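Local coordinates for protein SYE1 (PDB 4AWT) that binds flavin mononucleotide and, as an Old Yellow Enzyme-like flavoprotein, probably reduces carbon-carbon double bonds using NADH or NADPH, at residues M151-R164 and F213-I225. The protein carries 1 engineered substitution. Numbering follows the deposited sequence. Where two conformers were deposited one is given.
Sequences MTKADIAQVIADYR and FLDEVVAALVDAI
Ile160 is a knob in the hole formed by Phe213, Glu216, Val217 and Ala220. Its branched side chain serves two walls at once: Ile160 CG1 lies 3.9 Å from Val217 CG2, while Ile160 CG2, anti to the backbone N, meets Ala220 CB at 3.7 Å, where a methyl lets the helices come close. Cut back to an alanine, this position would probably leave a gap in the hole, with Val217 and Ala220 short of a packing partner. On the buried side Val217 CG1 sits over a face of the Tyr163 ring, a CH-pi contact 4.0 Å from the centroid. Phe213 receives Val159 CG1 at its edge, 3.8 Å from Phe213 CZ, and the flexible thioether of Met151 obliquely.

The solvent side is looser and polar: Arg164 has two conformers. In the one described, extended from CG to NE, its guanidinium covers Ala224 CB, a water accepts from Arg164 NE, and Arg164 NH2 donates to Asp223 OD2 at 2.9 Å (N-H...O 165°), a salt bridge in the guanidinium plane but from above the carboxylate plane.

The axes of 153-164 and 213-225 cross at -34°, 8.9 Å apart at closest approach. Their helices pack side by side outside the eight-stranded barrel of this TIM-barrel fold, Tyr163 and Val217 resting on Leu180 of strand 177-181 and Phe213 reaching Ile188 of helix 187-192.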
loop_
_atom_site.group_PDB
_atom_site.type_symbol
_atom_site.label_atom_id
_atom_site.label_comp_id
_atom_site.label_asym_id
_atom_site.label_seq_id
_atom_site.Cartn_x
_atom_site.Cartn_y
_atom_site.Cartn_z
ATOM N N MET A 151 0.176 21.752 4.383
ATOM C CA MET A 151 0.215 21.402 5.785
ATOM C C MET A 151 1.034 22.410 6.564
ATOM O O MET A 151 2.122 22.793 6.178
ATOM C CB MET A 151 0.833 19.995 5.967
ATOM C CG MET A 151 -0.115 18.934 5.515
ATOM S SD MET A 151 0.598 17.275 5.502
ATOM C CE MET A 151 0.645 16.922 7.219
ATOM N N THR A 152 0.542 22.732 7.771
ATOM C CA THR A 152 1.348 23.457 8.742
ATOM C C THR A 152 2.165 22.499 9.580
ATOM O O THR A 152 1.987 21.283 9.534
ATOM C CB THR A 152 0.426 24.255 9.665
ATOM O OG1 THR A 152 -0.316 23.334 10.401
ATOM C CG2 THR A 152 -0.472 25.168 8.894
ATOM N N LYS A 153 3.062 23.044 10.379
ATOM C CA LYS A 153 3.787 22.260 11.354
ATOM C C LYS A 153 2.864 21.472 12.243
ATOM O O LYS A 153 3.136 20.300 12.564
ATOM C CB LYS A 153 4.611 23.286 12.152
ATOM C CG LYS A 153 5.351 22.733 13.325
ATOM C CD LYS A 153 6.172 23.755 14.090
ATOM C CE LYS A 153 6.740 23.233 15.394
ATOM N NZ LYS A 153 7.781 24.101 15.905
ATOM N N ALA A 154 1.798 22.096 12.684
ATOM C CA ALA A 154 0.849 21.395 13.559
ATOM C C ALA A 154 0.168 20.260 12.797
ATOM O O ALA A 154 -0.116 19.209 13.359
ATOM C CB ALA A 154 -0.157 22.381 14.162
ATOM N N ASP A 155 -0.150 20.454 11.542
ATOM C CA ASP A 155 -0.749 19.395 10.724
ATOM C C ASP A 155 0.218 18.234 10.617
ATOM O O ASP A 155 -0.195 17.057 10.668
ATOM C CB ASP A 155 -1.081 19.858 9.331
ATOM C CG ASP A 155 -2.185 20.875 9.201
ATOM O OD1 ASP A 155 -3.131 20.847 10.022
ATOM O OD2 ASP A 155 -2.139 21.690 8.264
ATOM N N ILE A 156 1.491 18.511 10.422
ATOM C CA ILE A 156 2.509 17.459 10.386
ATOM C C ILE A 156 2.506 16.669 11.668
ATOM O O ILE A 156 2.527 15.434 11.663
ATOM C CB ILE A 156 3.878 18.095 10.021
ATOM C CG1 ILE A 156 3.843 18.535 8.562
ATOM C CG2 ILE A 156 4.993 17.157 10.382
ATOM C CD1 ILE A 156 5.060 19.360 8.141
ATOM N N ALA A 157 2.502 17.363 12.820
ATOM C CA ALA A 157 2.478 16.664 14.080
ATOM C C ALA A 157 1.233 15.816 14.204
ATOM O O ALA A 157 1.288 14.691 14.743
ATOM C CB ALA A 157 2.534 17.691 15.231
ATOM N N GLN A 158 0.097 16.337 13.778
ATOM C CA GLN A 158 -1.150 15.598 13.886
ATOM C C GLN A 158 -1.107 14.313 13.049
ATOM O O GLN A 158 -1.521 13.244 13.480
ATOM C CB GLN A 158 -2.310 16.479 13.401
ATOM C CG GLN A 158 -3.652 15.736 13.505
ATOM C CD GLN A 158 -4.047 15.510 14.934
ATOM O OE1 GLN A 158 -4.150 16.500 15.688
ATOM N NE2 GLN A 158 -4.274 14.294 15.357
ATOM N N VAL A 159 -0.627 14.446 11.792
ATOM C CA VAL A 159 -0.586 13.271 10.919
ATOM C C VAL A 159 0.387 12.248 11.459
ATOM O O VAL A 159 0.090 11.045 11.422
ATOM C CB VAL A 159 -0.343 13.703 9.478
ATOM C CG1 VAL A 159 -0.030 12.471 8.612
ATOM C CG2 VAL A 159 -1.540 14.457 8.944
ATOM N N ILE A 160 1.538 12.669 11.974
ATOM C CA ILE A 160 2.456 11.718 12.598
ATOM C C ILE A 160 1.751 10.981 13.752
ATOM O O ILE A 160 1.839 9.771 13.882
ATOM C CB ILE A 160 3.761 12.388 13.044
ATOM C CG1 ILE A 160 4.559 12.842 11.825
ATOM C CG2 ILE A 160 4.559 11.491 13.943
ATOM C CD1 ILE A 160 5.693 13.793 12.138
ATOM N N ALA A 161 1.034 11.749 14.590
ATOM C CA ALA A 161 0.318 11.145 15.709
ATOM C C ALA A 161 -0.739 10.151 15.209
ATOM O O ALA A 161 -0.927 9.101 15.837
ATOM C CB ALA A 161 -0.334 12.229 16.565
ATOM N N ASP A 162 -1.408 10.496 14.137
ATOM C CA ASP A 162 -2.425 9.618 13.569
ATOM C C ASP A 162 -1.792 8.326 13.028
ATOM O O ASP A 162 -2.338 7.243 13.195
ATOM C CB ASP A 162 -3.207 10.325 12.496
ATOM C CG ASP A 162 -4.076 11.481 12.968
ATOM O OD1 ASP A 162 -4.338 11.582 14.187
ATOM O OD2 ASP A 162 -4.528 12.242 12.091
ATOM N N TYR A 163 -0.641 8.449 12.362
ATOM C CA TYR A 163 0.057 7.244 11.922
ATOM C C TYR A 163 0.470 6.375 13.078
ATOM O O TYR A 163 0.324 5.155 13.055
ATOM C CB TYR A 163 1.275 7.605 11.090
ATOM C CG TYR A 163 1.072 7.832 9.625
ATOM C CD1 TYR A 163 0.677 6.791 8.788
ATOM C CD2 TYR A 163 1.300 9.078 9.026
ATOM C CE1 TYR A 163 0.498 6.992 7.434
ATOM C CE2 TYR A 163 1.164 9.274 7.680
ATOM C CZ TYR A 163 0.748 8.220 6.866
ATOM O OH TYR A 163 0.653 8.464 5.518
ATOM N N ARG A 164 1.036 7.004 14.117
ATOM C CA ARG A 164 1.515 6.268 15.270
ATOM C C ARG A 164 0.379 5.480 15.904
ATOM O O ARG A 164 0.497 4.294 16.218
ATOM C CB ARG A 164 2.168 7.264 16.253
ATOM C CG ARG A 164 3.106 6.587 17.233
ATOM C CD ARG A 164 3.565 7.589 18.297
ATOM N NE ARG A 164 4.579 7.044 19.157
ATOM C CZ ARG A 164 4.351 6.120 20.070
ATOM N NH1 ARG A 164 3.125 5.662 20.317
ATOM N NH2 ARG A 164 5.362 5.647 20.792
ATOM N N PHE A 213 9.705 14.176 6.231
ATOM C CA PHE A 213 8.402 13.712 6.691
ATOM C C PHE A 213 8.383 12.182 6.735
ATOM O O PHE A 213 7.963 11.582 7.722
ATOM C CB PHE A 213 7.304 14.284 5.826
ATOM C CG PHE A 213 5.913 14.014 6.326
ATOM C CD1 PHE A 213 5.518 14.346 7.594
ATOM C CD2 PHE A 213 4.975 13.434 5.478
ATOM C CE1 PHE A 213 4.214 14.113 8.019
ATOM C CE2 PHE A 213 3.678 13.211 5.906
ATOM C CZ PHE A 213 3.290 13.601 7.161
ATOM N N LEU A 214 8.888 11.531 5.674
ATOM C CA LEU A 214 9.041 10.083 5.678
ATOM C C LEU A 214 9.819 9.626 6.898
ATOM O O LEU A 214 9.442 8.683 7.605
ATOM C CB LEU A 214 9.743 9.648 4.400
ATOM C CG LEU A 214 10.098 8.168 4.319
ATOM C CD1 LEU A 214 8.870 7.268 4.244
ATOM C CD2 LEU A 214 10.994 7.909 3.110
ATOM N N ASP A 215 10.990 10.268 7.145
ATOM C CA ASP A 215 11.826 9.902 8.246
ATOM C C ASP A 215 11.081 9.940 9.574
ATOM O O ASP A 215 11.161 9.045 10.400
ATOM C CB ASP A 215 13.051 10.828 8.274
ATOM C CG ASP A 215 14.085 10.424 9.274
ATOM O OD1 ASP A 215 14.442 9.267 9.361
ATOM O OD2 ASP A 215 14.706 11.330 9.815
ATOM N N GLU A 216 10.364 11.061 9.794
ATOM C CA GLU A 216 9.693 11.269 11.042
ATOM C C GLU A 216 8.510 10.346 11.244
ATOM O O GLU A 216 8.246 9.861 12.361
ATOM C CB GLU A 216 9.269 12.738 11.158
ATOM C CG GLU A 216 10.479 13.658 11.281
ATOM C CD GLU A 216 10.162 15.133 11.330
ATOM O OE1 GLU A 216 8.975 15.484 11.183
ATOM O OE2 GLU A 216 11.080 15.951 11.469
ATOM N N VAL A 217 7.753 10.075 10.168
ATOM C CA VAL A 217 6.662 9.114 10.250
ATOM C C VAL A 217 7.205 7.728 10.575
ATOM O O VAL A 217 6.697 7.047 11.459
ATOM C CB VAL A 217 5.813 9.130 8.970
ATOM C CG1 VAL A 217 4.807 7.971 8.994
ATOM C CG2 VAL A 217 5.085 10.437 8.777
ATOM N N VAL A 218 8.252 7.291 9.843
ATOM C CA VAL A 218 8.832 5.973 10.103
ATOM C C VAL A 218 9.354 5.891 11.519
ATOM O O VAL A 218 9.173 4.882 12.192
ATOM C CB VAL A 218 9.861 5.617 9.045
ATOM C CG1 VAL A 218 10.632 4.364 9.417
ATOM C CG2 VAL A 218 9.176 5.454 7.693
ATOM N N ALA A 219 10.017 6.951 11.996
ATOM C CA ALA A 219 10.521 6.897 13.368
ATOM C C ALA A 219 9.405 6.659 14.351
ATOM O O ALA A 219 9.568 5.879 15.292
ATOM C CB ALA A 219 11.234 8.218 13.713
ATOM N N ALA A 220 8.264 7.322 14.161
ATOM C CA ALA A 220 7.150 7.153 15.060
ATOM C C ALA A 220 6.552 5.750 14.979
ATOM O O ALA A 220 6.195 5.152 15.989
ATOM C CB ALA A 220 6.086 8.186 14.769
ATOM N N LEU A 221 6.445 5.208 13.755
ATOM C CA LEU A 221 5.920 3.848 13.587
ATOM C C LEU A 221 6.793 2.838 14.263
ATOM O O LEU A 221 6.309 1.923 14.956
ATOM C CB LEU A 221 5.781 3.562 12.089
ATOM C CG LEU A 221 4.759 4.392 11.350
ATOM C CD1 LEU A 221 4.946 4.239 9.848
ATOM C CD2 LEU A 221 3.339 4.009 11.733
ATOM N N VAL A 222 8.124 2.964 14.057
ATOM C CA VAL A 222 9.053 2.053 14.701
ATOM C C VAL A 222 8.983 2.182 16.193
ATOM O O VAL A 222 9.030 1.180 16.929
ATOM C CB VAL A 222 10.465 2.328 14.151
ATOM C CG1 VAL A 222 11.514 1.639 15.004
ATOM C CG2 VAL A 222 10.574 1.922 12.693
ATOM N N ASP A 223 8.924 3.429 16.690
ATOM C CA ASP A 223 8.818 3.585 18.162
ATOM C C ASP A 223 7.575 2.931 18.702
ATOM O O ASP A 223 7.597 2.373 19.791
ATOM C CB ASP A 223 8.817 5.083 18.470
ATOM C CG ASP A 223 8.986 5.443 19.893
ATOM O OD1 ASP A 223 10.032 5.023 20.444
ATOM O OD2 ASP A 223 8.147 6.179 20.467
ATOM N N ALA A 224 6.486 2.978 17.962
ATOM C CA ALA A 224 5.235 2.420 18.455
ATOM C C ALA A 224 5.242 0.906 18.477
ATOM O O ALA A 224 4.776 0.318 19.444
ATOM C CB ALA A 224 4.092 2.942 17.585
ATOM N N ILE A 225 5.677 0.247 17.384
ATOM C CA ILE A 225 5.449 -1.185 17.244
ATOM C C ILE A 225 6.664 -1.994 16.942
ATOM O O ILE A 225 6.576 -3.218 16.894
ATOM C CB ILE A 225 4.306 -1.525 16.244
ATOM C CG1 ILE A 225 4.713 -1.250 14.787
ATOM C CG2 ILE A 225 3.048 -0.793 16.647
ATOM C CD1 ILE A 225 3.695 -1.800 13.817
HETATM O O HOH W 1 6.889 8.730 18.643
#